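Local coordinates for protein glucosamine--fructose-6-phosphate aminotransferase [isomerizing] (Francisella tularensis subsp. tularensis, PDB 3TBF) that catalyses the glutamine-dependent conversion of fructose 6-phosphate to glucosamine 6-phosphate, this C-terminal fragment probably forming the sugar-isomerising half, at residues Ala68-Lys73 and Ile241-Ala246; Met208-Leu213 and Phe340-Gln345; Ile231-Gly236 and Gly263-Gly268; Ala281-Asp286 and Ser294-Val299; Leu308-Asp311 and Arg317-Phe320. All coordinates share one frame; numbering follows the deposited sequence.

Contact 1: Ala68-Lys73 and Ile241-Ala246; sequences AGMTAK and IAIEGA
Thr71 and Ile241 mark the nearest approach of helix segments 68-73 and 241-246, with their CA atoms 7.2 Å apart and no hydrogen bond passing from one to the other. Two pairs of side chains span that gap. In one, the end of Met70, a selenomethionine here, lies against the end of Ile243: methyl CE of Met70 is 4.0 Å from CD1 of Ile243. The two side chains lie roughly perpendicular. SE of Met70 lies 4.2 Å from CD1 of Ile243, and the bend at chi3 (67°) sets the CE methyl beside the same carbon. A long, flexible, apolar chain suits the reach from Met70 across to Ile243.

The other pair is mixed in character. CD1 of Ile241 comes within 4.0 Å of OG1 of Thr71, a van der Waals contact with a hydroxyl whose hydrogen-bond partner, the carbonyl oxygen of Asn67, belongs to its own helix. Threonine can therefore sit buried beside an aliphatic group. Ile241 also packs on Pro337, Thr341 and Leu344 of helix 335-355. Each of the two helices follows the strand that comes first in sequence in its own five-stranded parallel sheet (56-61 and 229-234), and the contact joins one SIS domain to the other in the double-SIS architecture of this aminotransferase family.

Contact 2: Met208-Leu213 and Phe340-Gln345; sequences MGALKL and FTIPLQ
Ile342 packs against Ala210 where helices 335-355 and 203-211 come together, the CA atoms of Ile342 and Ala210 being 6.3 Å apart. Followed from its start, segment 340-345 first places Phe340 on the far side, where its ring packs on Val282 and Pro284 of the neighbouring sheet strand and its following loop. Thr341 also faces elsewhere, and its hydroxyl bonds to the carbonyl of Pro337 in the same helix.

Ile342 is the main contributor from this segment. CB of Ala210 sits against the branch point, 3.8 Å from CB of Ile342, and nests between the two arms, with CG1 and CG2 of Ile342 both flanking the alanine methyl. With chi1 at -55° the CG2 methyl stands anti to the backbone N, and in that position it also receives Leu211, whose CD2 lies 3.7 Å from CG2 of Ile342. A beta-branched residue thus offers one arm to two neighbours, while the small alanine permits the close approach of the backbones.

Pro343 adds a looser touch, its CD 4.3 Å from CB of Ala210. Its nitrogen has no proton to give to the preceding turn, and the helix kinks there. Leu344 turns to strand 278-283, and OE1 of Gln345 accepts a hydrogen bond from NE2 of Gln21, the first residue of helix 21-30. Helix 335-355 packs on one face of the parallel sheet of the second SIS domain, and helix 203-211 lies on its outer side, adding a further layer to that alpha/beta fold.

Contact 3: Ile231-Gly236 and Gly263-Gly268; sequences IFLGRG and GELKHG
Gly263 and Arg235 meet with the flat guanidinium laid over the glycine backbone: NH2 of Arg235 is 3.3 Å from CA of Gly263, and CZ of Arg235 is 3.8 Å from the same CA. Gly263 approaches one face of the group, off toward its rim, so this is packing of a planar cation on a peptide and not a hydrogen bond. Glycine suits the spot because its bare CA lets the group lie directly on the main chain. Arg235 gets there with an extended chain (chi3 180°), and NE is held by a hydrogen bond to OD1 of Asn295 on helix 289-301. Its NH1 also makes a weak bond to the carbonyl of Ser90 of the second subunit.

Leu265 is the other main element. It meets Leu233 of the strand tip to tip, with CD2 of Leu265 only 3.5 Å from CD2 of Leu233, a tight fit. CD1 of Leu265 lies 3.9 Å from CD1 of Leu233. Two forked ends facing each other pair both methyls at once, and an apolar patch joins the loop to the strand; Leu265 also packs on Val299 of helix 289-301.

NZ of Lys266 makes a weak hydrogen bond to O of Gly263. In the same loop, OE1 of Glu264 hydrogen-bonds to OG of Ser90 of the second subunit. Glu264 also meets Cys62 and Gly63 of that subunit, consistent with active sites built at the subunit interface, as in related glucosamine-6-phosphate synthases.

Contact 4: Ala281-Asp286 and Ser294-Val299; sequences AVVPND and SNLQEV
Leu296 points its forked end at the strand and gives one methyl to each of two residues: CD1 lies 3.9 Å from CG2 of Val283, and CD2 lies 4.0 Å from CB of Ala281. The backbones are well apart, the nearest CA atoms, those of Ala281 and Leu296, being 8.6 Å from each other, and leucine is long enough to bridge the interval.

Its conformation explains the double grip. CG stands beside the backbone N and anti to the carbonyl carbon (chi1 -79°), an arrangement common for leucine on a helix, and chi2 of 162° turns the fork so that CD1 faces Val283 and CD2 faces Ala281. Val283 answers end to end. Its chi1 of -173° sets CG1 anti to the backbone N, which turns CG2, the other branch, to the helix. Ala281 has no such choice: it simply presents CB, and its small size suits the place where the second methyl arrives.

Ala281 and Val283 lie two apart in the strand and hence share one face of the sheet, while Val282 between them points to the other face, toward helix 335-355. The strand and helix belong to a beta-alpha-beta unit completed by strand 305-311, whose Leu308 and Val310 adjoin Ala281 and Val283. With no polar atom taking part and all three touching residues buried, the contact rests on dispersion and the exclusion of water, and its specificity comes from matching shapes, not from directed bonds.

Contact 5: Leu308-Asp311 and Arg317-Phe320; sequences LFVD and RVNF
Aliphatic contacts carry most of the join between Leu308, Val310 and Val318. CD1 of Leu308 lies 3.9 Å from CG1 of Val318, the two side chains meeting at a slant. CG2 of Val310 is 4.1 Å from CG2 of Val318, and here the two valine side chains lie alongside, running in opposite senses. Val318 therefore uses both branches: chi1 of 166° holds CG1 anti to the backbone N, where it meets the leucine, and leaves CG2 for the valine. Valine's two methyls, splayed from CB, suit a site with a neighbour on each, while Leu308 and Val310, two apart, come from the same face of the strand.

That strand, 305-311, is the fourth of the five parallel strands of the second SIS domain in order across the sheet, and segment 317-320 belongs to the irregular link to the outermost one, 324-328. The link passes over the sheet face that also receives helix 289-301.

One contact is aromatic. CD2 of Phe320 is 4.1 Å from CD1 of Leu308, and the leucine side chain runs roughly perpendicular to that of Phe320. The same ring touches Leu293 and Leu296 of the helix, so a broad, flat residue fills the corner between link, strand and helix.

Of the polar residues, Asp311 uses OD1 for the amide of Ala313 and OD2 for that of Ala330, and Arg317 bonds through NH2 to the carbonyl of Ala313.

In the fold
Contacts 3, 4 and 5 all rest on the second parallel sheet, on neighbouring strands: the centres of contacts 3 and 4 are about 9 Å apart, those of 4 and 5 about 8 Å. Main-chain pairing joins the last two, with N of Val283 2.8 Å from O of Phe309. Contact 2 works from the opposite face, where CB of Pro343 lies 3.7 Å from CE1 of Phe309. Contact 1, nearest the middle of the chain, touches contact 2 through Gly245 and Leu344 and contact 3 through Ala242 and Phe232, and ties this domain to the first. Contact 3 probably borders an active site at the subunit interface, since its loop meets Cys62 and Gly63 of the second subunit.

Contact 1: Ala68-Lys73 and Ile241-Ala246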
# COMPACT_ATOMS: atom_id res chain seq x y z
N ALA A 68 -8.16 -8.77 -0.04
CA ALA A 68 -9.46 -8.95 0.60
C ALA A 68 -9.47 -8.26 1.96
O ALA A 68 -10.43 -7.58 2.32
CB ALA A 68 -9.85 -10.48 0.73
N GLY A 69 -8.40 -8.44 2.72
CA GLY A 69 -8.28 -7.83 4.02
C GLY A 69 -8.36 -6.32 4.00
O GLY A 69 -9.02 -5.71 4.83
N MSE A 70 -7.67 -5.72 3.06
CA MSE A 70 -7.79 -4.29 2.85
C MSE A 70 -9.22 -3.84 2.58
O MSE A 70 -9.66 -2.77 3.03
CB MSE A 70 -6.91 -3.87 1.65
CG MSE A 70 -5.47 -3.70 2.02
SE MSE A 70 -4.43 -3.04 0.46
CE MSE A 70 -5.25 -1.23 0.33
N THR A 71 -9.97 -4.66 1.84
CA THR A 71 -11.34 -4.29 1.56
C THR A 71 -12.08 -4.31 2.89
O THR A 71 -12.79 -3.38 3.26
CB THR A 71 -11.97 -5.26 0.59
OG1 THR A 71 -11.12 -5.42 -0.56
CG2 THR A 71 -13.29 -4.78 0.15
N ALA A 72 -11.87 -5.36 3.64
CA ALA A 72 -12.63 -5.61 4.86
C ALA A 72 -12.40 -4.55 5.93
O ALA A 72 -13.21 -4.36 6.83
CB ALA A 72 -12.21 -7.00 5.44
N LYS A 73 -11.24 -3.92 5.91
CA LYS A 73 -10.94 -2.94 6.93
C LYS A 73 -11.98 -1.81 6.84
O LYS A 73 -12.42 -1.29 7.86
CB LYS A 73 -9.51 -2.44 6.78
CG LYS A 73 -9.27 -1.03 7.31
CD LYS A 73 -7.81 -0.59 7.21
CE LYS A 73 -7.60 0.65 8.09
NZ LYS A 73 -6.23 0.83 8.48
N ILE A 241 -10.31 -3.27 -4.53
CA ILE A 241 -10.89 -4.06 -5.60
C ILE A 241 -10.12 -3.77 -6.91
O ILE A 241 -9.85 -4.70 -7.68
CB ILE A 241 -12.39 -3.75 -5.75
CG1 ILE A 241 -13.15 -4.23 -4.49
CG2 ILE A 241 -13.03 -4.31 -7.08
CD1 ILE A 241 -12.89 -5.61 -4.10
N ALA A 242 -9.74 -2.51 -7.14
CA ALA A 242 -8.88 -2.15 -8.27
C ALA A 242 -7.52 -2.83 -8.22
O ALA A 242 -7.00 -3.32 -9.23
CB ALA A 242 -8.72 -0.60 -8.38
N ILE A 243 -6.93 -2.85 -7.04
CA ILE A 243 -5.65 -3.53 -6.84
C ILE A 243 -5.78 -5.00 -7.16
O ILE A 243 -4.88 -5.58 -7.76
CB ILE A 243 -5.23 -3.46 -5.39
CG1 ILE A 243 -4.85 -2.04 -4.99
CG2 ILE A 243 -4.02 -4.40 -5.12
CD1 ILE A 243 -4.44 -1.99 -3.56
N GLU A 244 -6.91 -5.62 -6.79
CA GLU A 244 -7.09 -7.03 -7.12
C GLU A 244 -7.28 -7.23 -8.60
O GLU A 244 -6.74 -8.15 -9.15
CB GLU A 244 -8.28 -7.62 -6.40
CG GLU A 244 -8.57 -9.03 -6.81
CD GLU A 244 -7.63 -10.07 -6.22
OE1 GLU A 244 -6.60 -9.71 -5.63
OE2 GLU A 244 -7.91 -11.29 -6.37
N GLY A 245 -8.09 -6.38 -9.24
CA GLY A 245 -8.16 -6.40 -10.70
C GLY A 245 -6.80 -6.31 -11.39
O GLY A 245 -6.52 -7.04 -12.33
N ALA A 246 -5.94 -5.41 -10.91
CA ALA A 246 -4.61 -5.22 -11.53
C ALA A 246 -3.78 -6.43 -11.31
O ALA A 246 -3.04 -6.82 -12.18
CB ALA A 246 -3.88 -3.96 -10.99

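Contact 2: Met208-Leu213 and Phe340-Gln345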
# COMPACT_ATOMS: atom_id res chain seq x y z
N MSE A 208 -24.50 -13.07 -10.64
CA MSE A 208 -24.98 -13.67 -11.87
C MSE A 208 -25.19 -12.62 -12.97
O MSE A 208 -24.76 -12.84 -14.11
CB MSE A 208 -26.24 -14.45 -11.58
CG MSE A 208 -26.77 -15.16 -12.78
SE MSE A 208 -25.62 -16.67 -13.29
CE MSE A 208 -25.83 -18.03 -11.83
N GLY A 209 -25.79 -11.49 -12.62
CA GLY A 209 -25.90 -10.33 -13.53
C GLY A 209 -24.56 -9.87 -14.06
O GLY A 209 -24.42 -9.48 -15.24
N ALA A 210 -23.58 -9.89 -13.17
CA ALA A 210 -22.24 -9.41 -13.50
C ALA A 210 -21.67 -10.33 -14.57
O ALA A 210 -21.08 -9.87 -15.52
CB ALA A 210 -21.35 -9.41 -12.25
N LEU A 211 -21.88 -11.64 -14.41
CA LEU A 211 -21.43 -12.65 -15.35
C LEU A 211 -22.06 -12.50 -16.77
O LEU A 211 -21.52 -12.96 -17.78
CB LEU A 211 -21.76 -14.04 -14.80
CG LEU A 211 -20.96 -14.49 -13.57
CD1 LEU A 211 -21.58 -15.74 -12.88
CD2 LEU A 211 -19.55 -14.75 -13.95
N LYS A 212 -23.17 -11.81 -16.83
CA LYS A 212 -23.72 -11.50 -18.14
C LYS A 212 -22.85 -10.63 -18.99
O LYS A 212 -23.04 -10.61 -20.20
CB LYS A 212 -25.06 -10.78 -18.02
CG LYS A 212 -26.22 -11.62 -18.38
CD LYS A 212 -26.41 -12.80 -17.43
CE LYS A 212 -27.92 -13.10 -17.22
NZ LYS A 212 -28.36 -14.21 -18.06
N LEU A 213 -21.91 -9.89 -18.38
CA LEU A 213 -21.07 -8.99 -19.15
C LEU A 213 -19.96 -9.71 -19.89
O LEU A 213 -19.15 -9.09 -20.60
CB LEU A 213 -20.47 -7.92 -18.24
CG LEU A 213 -21.44 -7.08 -17.43
CD1 LEU A 213 -20.60 -6.08 -16.66
CD2 LEU A 213 -22.48 -6.36 -18.33
N PHE A 340 -18.31 -6.01 -8.34
CA PHE A 340 -17.47 -5.31 -9.29
C PHE A 340 -16.22 -6.11 -9.56
O PHE A 340 -15.55 -5.81 -10.54
CB PHE A 340 -17.12 -3.95 -8.78
CG PHE A 340 -18.12 -2.93 -9.10
CD1 PHE A 340 -18.42 -2.64 -10.42
CD2 PHE A 340 -18.73 -2.21 -8.10
CE1 PHE A 340 -19.34 -1.67 -10.74
CE2 PHE A 340 -19.64 -1.25 -8.41
CZ PHE A 340 -19.96 -0.98 -9.74
N THR A 341 -15.87 -7.08 -8.68
CA THR A 341 -14.72 -7.95 -8.92
C THR A 341 -14.89 -8.82 -10.15
O THR A 341 -13.93 -9.05 -10.88
CB THR A 341 -14.40 -8.86 -7.70
OG1 THR A 341 -14.02 -8.05 -6.60
CG2 THR A 341 -13.20 -9.72 -7.93
N ILE A 342 -16.12 -9.26 -10.41
CA ILE A 342 -16.36 -10.22 -11.45
C ILE A 342 -15.92 -9.75 -12.86
O ILE A 342 -15.25 -10.49 -13.56
CB ILE A 342 -17.83 -10.62 -11.46
CG1 ILE A 342 -18.34 -11.14 -10.09
CG2 ILE A 342 -18.09 -11.64 -12.52
CD1 ILE A 342 -17.52 -12.18 -9.32
N PRO A 343 -16.30 -8.55 -13.28
CA PRO A 343 -15.91 -8.04 -14.55
C PRO A 343 -14.41 -7.98 -14.68
O PRO A 343 -13.88 -8.15 -15.77
CB PRO A 343 -16.46 -6.58 -14.56
CG PRO A 343 -17.43 -6.46 -13.47
CD PRO A 343 -17.37 -7.71 -12.65
N LEU A 344 -13.73 -7.68 -13.57
CA LEU A 344 -12.32 -7.53 -13.61
C LEU A 344 -11.71 -8.91 -13.78
O LEU A 344 -10.69 -9.09 -14.44
CB LEU A 344 -11.86 -6.82 -12.36
CG LEU A 344 -12.47 -5.43 -12.07
CD1 LEU A 344 -11.78 -4.74 -10.86
CD2 LEU A 344 -12.38 -4.53 -13.30
N GLN A 345 -12.34 -9.94 -13.22
CA GLN A 345 -11.79 -11.29 -13.39
C GLN A 345 -11.99 -11.69 -14.83
O GLN A 345 -11.11 -12.29 -15.41
CB GLN A 345 -12.46 -12.33 -12.52
CG GLN A 345 -12.44 -12.01 -11.08
CD GLN A 345 -13.39 -12.87 -10.29
OE1 GLN A 345 -14.51 -13.19 -10.73
NE2 GLN A 345 -12.94 -13.27 -9.10

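Contact 3: Ile231-Gly236 and Gly263-Gly268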
# COMPACT_ATOMS: atom_id res chain seq x y z
N ILE A 231 -3.66 0.98 -16.22
CA ILE A 231 -3.95 1.53 -14.94
C ILE A 231 -5.36 1.23 -14.45
O ILE A 231 -6.34 1.38 -15.18
CB ILE A 231 -3.80 3.01 -15.03
CG1 ILE A 231 -2.36 3.31 -15.47
CG2 ILE A 231 -4.20 3.66 -13.69
CD1 ILE A 231 -1.82 4.54 -14.90
N PHE A 232 -5.44 0.79 -13.19
CA PHE A 232 -6.70 0.50 -12.53
C PHE A 232 -6.93 1.60 -11.49
O PHE A 232 -5.99 2.04 -10.82
CB PHE A 232 -6.68 -0.85 -11.85
CG PHE A 232 -6.87 -2.00 -12.78
CD1 PHE A 232 -5.89 -2.36 -13.68
CD2 PHE A 232 -8.01 -2.77 -12.73
CE1 PHE A 232 -6.05 -3.45 -14.54
CE2 PHE A 232 -8.19 -3.85 -13.62
CZ PHE A 232 -7.23 -4.17 -14.53
N LEU A 233 -8.19 2.01 -11.36
CA LEU A 233 -8.58 3.09 -10.46
C LEU A 233 -9.78 2.74 -9.60
O LEU A 233 -10.75 2.16 -10.07
CB LEU A 233 -8.94 4.35 -11.27
CG LEU A 233 -7.84 5.04 -12.06
CD1 LEU A 233 -8.41 6.30 -12.71
CD2 LEU A 233 -6.61 5.37 -11.21
N GLY A 234 -9.73 3.15 -8.34
CA GLY A 234 -10.88 3.01 -7.44
C GLY A 234 -10.62 3.84 -6.20
O GLY A 234 -9.48 4.19 -5.92
N ARG A 235 -11.67 4.13 -5.46
CA ARG A 235 -11.61 4.93 -4.27
C ARG A 235 -12.31 4.19 -3.16
O ARG A 235 -13.33 3.56 -3.39
CB ARG A 235 -12.41 6.21 -4.49
CG ARG A 235 -11.56 7.43 -4.82
CD ARG A 235 -12.42 8.68 -4.70
NE ARG A 235 -11.68 9.89 -4.99
CZ ARG A 235 -11.08 10.66 -4.09
NH1 ARG A 235 -11.10 10.37 -2.79
NH2 ARG A 235 -10.45 11.74 -4.51
N GLY A 236 -11.85 4.36 -1.94
CA GLY A 236 -12.57 3.75 -0.81
C GLY A 236 -12.45 2.24 -0.84
O GLY A 236 -11.39 1.68 -1.17
N GLY A 263 -7.87 9.32 -5.87
CA GLY A 263 -7.45 10.59 -5.31
C GLY A 263 -5.97 10.93 -5.39
O GLY A 263 -5.60 12.07 -5.07
N GLU A 264 -5.12 9.99 -5.81
CA GLU A 264 -3.67 10.15 -5.73
C GLU A 264 -2.96 10.24 -7.09
O GLU A 264 -1.70 10.22 -7.16
CB GLU A 264 -3.06 9.00 -4.94
CG GLU A 264 -3.42 9.02 -3.47
CD GLU A 264 -2.76 10.16 -2.66
OE1 GLU A 264 -3.59 10.96 -2.10
OE2 GLU A 264 -1.45 10.22 -2.58
N LEU A 265 -3.75 10.36 -8.14
CA LEU A 265 -3.23 10.53 -9.49
C LEU A 265 -2.40 11.79 -9.64
O LEU A 265 -1.47 11.83 -10.44
CB LEU A 265 -4.39 10.59 -10.48
CG LEU A 265 -5.39 9.44 -10.38
CD1 LEU A 265 -6.40 9.49 -11.54
CD2 LEU A 265 -4.62 8.13 -10.31
N LYS A 266 -2.78 12.79 -8.85
CA LYS A 266 -2.21 14.14 -8.87
C LYS A 266 -0.69 14.12 -8.85
O LYS A 266 -0.05 14.82 -9.64
CB LYS A 266 -2.70 14.97 -7.66
CG LYS A 266 -4.17 14.78 -7.30
CD LYS A 266 -4.81 16.02 -6.66
CE LYS A 266 -6.33 16.04 -6.94
NZ LYS A 266 -7.00 14.77 -6.51
N HIS A 267 -0.14 13.31 -7.95
CA HIS A 267 1.32 13.24 -7.78
C HIS A 267 1.98 12.32 -8.79
O HIS A 267 2.80 12.76 -9.61
CB HIS A 267 1.72 12.87 -6.33
CG HIS A 267 1.30 11.50 -5.89
ND1 HIS A 267 1.91 10.35 -6.33
CD2 HIS A 267 0.34 11.10 -5.02
CE1 HIS A 267 1.34 9.30 -5.78
NE2 HIS A 267 0.38 9.73 -4.97
N GLY A 268 1.61 11.04 -8.78
CA GLY A 268 2.33 10.05 -9.57
C GLY A 268 1.82 9.89 -10.99
O GLY A 268 2.31 10.57 -11.92

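Contact 4: Ala281-Asp286 and Ser294-Val299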
# COMPACT_ATOMS: atom_id res chain seq x y z
N ALA A 281 -11.60 1.41 -14.57
CA ALA A 281 -12.06 1.95 -13.32
C ALA A 281 -13.42 1.40 -12.96
O ALA A 281 -14.23 1.03 -13.82
CB ALA A 281 -12.09 3.51 -13.36
N VAL A 282 -13.68 1.41 -11.68
CA VAL A 282 -14.89 0.93 -11.07
C VAL A 282 -15.55 2.17 -10.49
O VAL A 282 -14.96 2.88 -9.69
CB VAL A 282 -14.53 -0.08 -9.96
CG1 VAL A 282 -15.71 -0.31 -9.03
CG2 VAL A 282 -14.00 -1.46 -10.59
N VAL A 283 -16.78 2.45 -10.93
CA VAL A 283 -17.52 3.65 -10.54
C VAL A 283 -18.83 3.28 -9.86
O VAL A 283 -19.87 3.09 -10.50
CB VAL A 283 -17.78 4.50 -11.78
CG1 VAL A 283 -18.38 5.82 -11.39
CG2 VAL A 283 -16.48 4.72 -12.58
N PRO A 284 -18.82 3.16 -8.54
CA PRO A 284 -19.96 2.71 -7.79
C PRO A 284 -20.99 3.79 -7.42
O PRO A 284 -20.77 5.01 -7.57
CB PRO A 284 -19.32 2.20 -6.51
CG PRO A 284 -18.22 3.17 -6.27
CD PRO A 284 -17.67 3.46 -7.65
N ASN A 285 -22.10 3.34 -6.86
CA ASN A 285 -23.18 4.21 -6.41
C ASN A 285 -23.01 4.58 -4.95
O ASN A 285 -23.63 3.97 -4.07
CB ASN A 285 -24.53 3.51 -6.58
CG ASN A 285 -25.70 4.38 -6.16
OD1 ASN A 285 -25.69 5.60 -6.36
ND2 ASN A 285 -26.71 3.76 -5.58
N ASP A 286 -22.17 5.56 -4.69
CA ASP A 286 -21.81 5.93 -3.32
C ASP A 286 -21.56 7.42 -3.20
O ASP A 286 -21.74 8.19 -4.16
CB ASP A 286 -20.60 5.11 -2.83
CG ASP A 286 -19.27 5.52 -3.49
OD1 ASP A 286 -19.24 6.45 -4.35
OD2 ASP A 286 -18.25 4.88 -3.14
N SER A 294 -14.55 13.57 -11.21
CA SER A 294 -13.56 14.62 -11.28
C SER A 294 -12.15 14.03 -11.50
O SER A 294 -11.38 14.55 -12.32
CB SER A 294 -13.65 15.48 -10.02
OG SER A 294 -12.56 16.35 -9.94
N ASN A 295 -11.81 12.93 -10.81
CA ASN A 295 -10.51 12.28 -11.02
C ASN A 295 -10.43 11.67 -12.41
O ASN A 295 -9.41 11.69 -13.09
CB ASN A 295 -10.27 11.19 -9.98
CG ASN A 295 -10.29 11.72 -8.54
OD1 ASN A 295 -10.79 11.02 -7.64
ND2 ASN A 295 -9.72 12.92 -8.30
N LEU A 296 -11.56 11.13 -12.85
CA LEU A 296 -11.62 10.53 -14.15
C LEU A 296 -11.46 11.57 -15.24
O LEU A 296 -10.87 11.31 -16.28
CB LEU A 296 -12.90 9.72 -14.27
CG LEU A 296 -12.79 8.36 -13.57
CD1 LEU A 296 -14.14 7.76 -13.31
CD2 LEU A 296 -11.94 7.41 -14.39
N GLN A 297 -11.96 12.77 -14.98
CA GLN A 297 -11.81 13.88 -15.91
C GLN A 297 -10.34 14.21 -16.08
O GLN A 297 -9.85 14.32 -17.21
CB GLN A 297 -12.60 15.11 -15.43
CG GLN A 297 -12.71 16.22 -16.50
CD GLN A 297 -13.49 15.79 -17.77
OE1 GLN A 297 -14.70 15.51 -17.71
NE2 GLN A 297 -12.79 15.75 -18.94
N GLU A 298 -9.62 14.32 -14.96
CA GLU A 298 -8.18 14.60 -15.02
C GLU A 298 -7.56 13.59 -15.97
O GLU A 298 -6.83 13.96 -16.91
CB GLU A 298 -7.49 14.51 -13.64
CG GLU A 298 -7.91 15.56 -12.57
CD GLU A 298 -6.90 15.67 -11.35
OE1 GLU A 298 -5.88 16.41 -11.48
OE2 GLU A 298 -7.14 15.05 -10.26
N VAL A 299 -7.88 12.30 -15.77
CA VAL A 299 -7.27 11.24 -16.58
C VAL A 299 -7.70 11.34 -18.04
O VAL A 299 -6.89 11.18 -18.94
CB VAL A 299 -7.58 9.81 -16.02
CG1 VAL A 299 -7.45 8.74 -17.11
CG2 VAL A 299 -6.66 9.50 -14.88

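Contact 5: Leu308-Asp311 and Arg317-Phe320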
# COMPACT_ATOMS: atom_id res chain seq x y z
N LEU A 308 -14.88 1.62 -18.23
CA LEU A 308 -15.53 1.85 -16.95
C LEU A 308 -16.60 0.85 -16.67
O LEU A 308 -17.44 0.60 -17.50
CB LEU A 308 -16.12 3.23 -16.90
CG LEU A 308 -15.22 4.41 -17.29
CD1 LEU A 308 -16.09 5.63 -17.31
CD2 LEU A 308 -14.01 4.58 -16.36
N PHE A 309 -16.55 0.29 -15.46
CA PHE A 309 -17.57 -0.54 -14.95
C PHE A 309 -18.29 0.22 -13.88
O PHE A 309 -17.75 0.62 -12.86
CB PHE A 309 -16.95 -1.79 -14.37
CG PHE A 309 -16.23 -2.61 -15.37
CD1 PHE A 309 -16.91 -3.31 -16.35
CD2 PHE A 309 -14.88 -2.69 -15.35
CE1 PHE A 309 -16.23 -4.07 -17.29
CE2 PHE A 309 -14.21 -3.47 -16.28
CZ PHE A 309 -14.91 -4.15 -17.26
N VAL A 310 -19.56 0.41 -14.10
CA VAL A 310 -20.32 1.47 -13.50
C VAL A 310 -21.60 0.88 -12.99
O VAL A 310 -22.13 -0.01 -13.60
CB VAL A 310 -20.56 2.50 -14.65
CG1 VAL A 310 -21.95 3.14 -14.59
CG2 VAL A 310 -19.37 3.47 -14.77
N ASP A 311 -22.10 1.34 -11.86
CA ASP A 311 -23.40 0.89 -11.35
C ASP A 311 -24.47 1.60 -12.16
O ASP A 311 -24.30 2.79 -12.49
CB ASP A 311 -23.58 1.22 -9.87
CG ASP A 311 -24.90 0.68 -9.30
OD1 ASP A 311 -25.99 1.22 -9.59
OD2 ASP A 311 -24.85 -0.31 -8.54
N ARG A 317 -24.95 9.94 -15.16
CA ARG A 317 -23.91 10.90 -14.77
C ARG A 317 -22.51 10.62 -15.33
O ARG A 317 -21.60 11.41 -15.16
CB ARG A 317 -23.91 11.02 -13.24
CG ARG A 317 -25.16 11.74 -12.73
CD ARG A 317 -25.38 11.60 -11.24
NE ARG A 317 -26.03 10.35 -10.84
CZ ARG A 317 -26.32 10.03 -9.58
NH1 ARG A 317 -26.03 10.87 -8.58
NH2 ARG A 317 -26.92 8.87 -9.28
N VAL A 318 -22.35 9.51 -16.03
CA VAL A 318 -21.06 9.13 -16.56
C VAL A 318 -20.98 9.39 -18.05
O VAL A 318 -21.43 8.58 -18.86
CB VAL A 318 -20.76 7.66 -16.27
CG1 VAL A 318 -19.59 7.24 -17.10
CG2 VAL A 318 -20.52 7.44 -14.78
N ASN A 319 -20.33 10.49 -18.41
CA ASN A 319 -20.18 10.89 -19.79
C ASN A 319 -18.72 11.25 -20.16
O ASN A 319 -18.23 12.33 -19.82
CB ASN A 319 -21.11 12.07 -20.04
CG ASN A 319 -22.57 11.77 -19.63
OD1 ASN A 319 -23.09 12.35 -18.67
ND2 ASN A 319 -23.21 10.82 -20.33
N PHE A 320 -18.03 10.34 -20.87
CA PHE A 320 -16.70 10.61 -21.44
C PHE A 320 -16.62 10.24 -22.91
O PHE A 320 -16.83 9.09 -23.26
CB PHE A 320 -15.62 9.87 -20.64
CG PHE A 320 -15.59 10.26 -19.20
CD1 PHE A 320 -14.86 11.34 -18.80
CD2 PHE A 320 -16.34 9.58 -18.26
CE1 PHE A 320 -14.85 11.73 -17.47
CE2 PHE A 320 -16.34 9.97 -16.92
CZ PHE A 320 -15.59 11.06 -16.53